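Local coordinates for alpha-L-rhamnosidase (Aspergillus terreus, PDB 6GSZ), which probably hydrolyses terminal non-reducing alpha-L-rhamnose residues in alpha-L-rhamnosides, at residues Asp666-Pro669 against Gln673-Ser676. Residues are numbered along the deposited sequence; the frame is centred on the assembly and turned at random.
Sequences DLFP and QAQS. With CA (calcium ion), chain Q; MAN (alpha-D-mannopyranose), chain C.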
loop_
_atom_site.group_PDB
_atom_site.type_symbol
_atom_site.label_atom_id
_atom_site.label_comp_id
_atom_site.label_asym_id
_atom_site.label_seq_id
_atom_site.Cartn_x
_atom_site.Cartn_y
_atom_site.Cartn_z
ATOM N N ASP A 666 -0.154 -20.428 20.322
ATOM C CA ASP A 666 -0.116 -20.938 21.724
ATOM C C ASP A 666 -1.313 -21.869 21.988
ATOM O O ASP A 666 -2.074 -21.706 22.948
ATOM C CB ASP A 666 -0.037 -19.788 22.736
ATOM C CG ASP A 666 1.229 -18.966 22.665
ATOM O OD1 ASP A 666 2.326 -19.569 22.663
ATOM O OD2 ASP A 666 1.118 -17.726 22.670
ATOM N N LEU A 667 -1.460 -22.897 21.141
ATOM C CA LEU A 667 -2.629 -23.777 21.177
ATOM C C LEU A 667 -2.335 -25.164 21.786
ATOM O O LEU A 667 -3.245 -25.964 21.875
ATOM C CB LEU A 667 -3.183 -23.956 19.750
ATOM C CG LEU A 667 -3.613 -22.653 19.074
ATOM C CD1 LEU A 667 -4.196 -22.906 17.694
ATOM C CD2 LEU A 667 -4.614 -21.901 19.933
ATOM N N PHE A 668 -1.095 -25.422 22.225
ATOM C CA PHE A 668 -0.768 -26.708 22.875
ATOM C C PHE A 668 -1.270 -26.651 24.308
ATOM O O PHE A 668 -1.376 -25.576 24.893
ATOM C CB PHE A 668 0.735 -27.009 22.813
ATOM C CG PHE A 668 1.194 -27.428 21.445
ATOM C CD1 PHE A 668 1.109 -28.745 21.032
ATOM C CD2 PHE A 668 1.650 -26.481 20.535
ATOM C CE1 PHE A 668 1.457 -29.110 19.740
ATOM C CE2 PHE A 668 2.009 -26.864 19.256
ATOM C CZ PHE A 668 1.952 -28.176 18.872
ATOM N N PRO A 669 -1.631 -27.800 24.901
ATOM C CA PRO A 669 -2.130 -27.805 26.276
ATOM C C PRO A 669 -1.092 -27.565 27.376
ATOM O O PRO A 669 -1.481 -27.379 28.510
ATOM C CB PRO A 669 -2.759 -29.195 26.411
ATOM C CG PRO A 669 -2.051 -30.054 25.421
ATOM C CD PRO A 669 -1.673 -29.129 24.270
ATOM N N GLN A 673 4.603 -29.566 25.886
ATOM C CA GLN A 673 4.134 -30.107 24.581
ATOM C C GLN A 673 4.489 -29.108 23.478
ATOM O O GLN A 673 4.845 -29.556 22.390
ATOM C CB GLN A 673 2.636 -30.434 24.623
ATOM C CG GLN A 673 2.339 -31.724 25.379
ATOM C CD GLN A 673 1.107 -32.420 24.866
ATOM O OE1 GLN A 673 0.254 -31.814 24.214
ATOM N NE2 GLN A 673 1.009 -33.709 25.176
ATOM N N ALA A 674 4.391 -27.799 23.776
ATOM C CA ALA A 674 4.781 -26.787 22.799
ATOM C C ALA A 674 6.289 -26.864 22.543
ATOM O O ALA A 674 6.736 -26.856 21.413
ATOM C CB ALA A 674 4.383 -25.410 23.267
ATOM N N GLN A 675 7.100 -26.982 23.611
ATOM C CA GLN A 675 8.549 -27.031 23.424
ATOM C C GLN A 675 8.928 -28.289 22.597
ATOM O O GLN A 675 9.817 -28.248 21.748
ATOM C CB GLN A 675 9.282 -27.032 24.784
ATOM C CG GLN A 675 9.159 -25.715 25.550
ATOM C CD GLN A 675 9.514 -25.738 27.029
ATOM O OE1 GLN A 675 10.010 -26.726 27.584
ATOM N NE2 GLN A 675 9.243 -24.625 27.705
ATOM N N SER A 676 8.283 -29.431 22.865
ATOM C CA SER A 676 8.535 -30.656 22.112
ATOM C C SER A 676 8.193 -30.436 20.636
ATOM O O SER A 676 8.948 -30.847 19.766
ATOM C CB SER A 676 7.756 -31.843 22.676
ATOM O OG SER A 676 8.255 -32.174 23.954
HETATM CA CA CA Q . -3.337 -20.756 24.658
HETATM C C1 MAN C . -0.181 -19.602 27.765
HETATM C C2 MAN C . -1.585 -19.842 27.169
HETATM C C3 MAN C . -1.891 -21.352 27.397
HETATM C C4 MAN C . -0.734 -22.275 26.944
HETATM C C5 MAN C . 0.598 -21.835 27.566
HETATM C C6 MAN C . 1.792 -22.716 27.168
HETATM O O2 MAN C . -1.785 -19.353 25.774
HETATM O O3 MAN C . -3.159 -21.697 26.781
HETATM O O4 MAN C . -0.910 -23.648 27.348
HETATM O O5 MAN C . 0.816 -20.476 27.193
HETATM O O6 MAN C . 1.844 -22.941 25.751
HETATM O O HOH W 1 -3.252 -23.504 24.769
HETATM O O HOH W 2 -3.190 -19.031 23.115
HETATM O O HOH W 3 -4.357 -18.890 25.895
HETATM O O HOH W 4 -5.364 -21.026 24.458
#
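With CG anti to the carbonyl carbon (chi1 -74°), Phe-668 swings its ring against the first turn of helix 671-687, while Gln-673, turned alike about its first torsion and extended beyond CG, carries its amide to the ring of Pro-669. Phe-668 CB lies 4.0 Å from Ala-674 CB, and the aromatic ring lies obliquely to Ala-674 CA. Over one face of that ring, offset toward the rim, stands Gln-673 O, 4.1 Å from Phe-668 CD1. The Gln-673 and Pro-669 side chains cross at about a right angle, and Gln-673 OE1 comes within 3.1 Å of Pro-669 CG, a close approach without a hydrogen bond; on the same amide, NE2 donates to Ser-647 O. The contact illustrates how a loop joining consecutive helices packs back on the second of them, here in the six-hairpin glycosidase domain: helix 656-664 ends in a Schellman motif at Asp-666, and the buried phenyl group touches Ala-674 as well as Pro-662 and Leu-663 of the preceding helix. The loop backbone also meets an attached glycan through calcium. Asp-666 O binds calcium at 2.3 Å, alongside mannose O2 and O3 and four waters. Mannose O4 donates to Phe-668 O at 3.2 Å, and that carbonyl also accepts from a calcium-bound water.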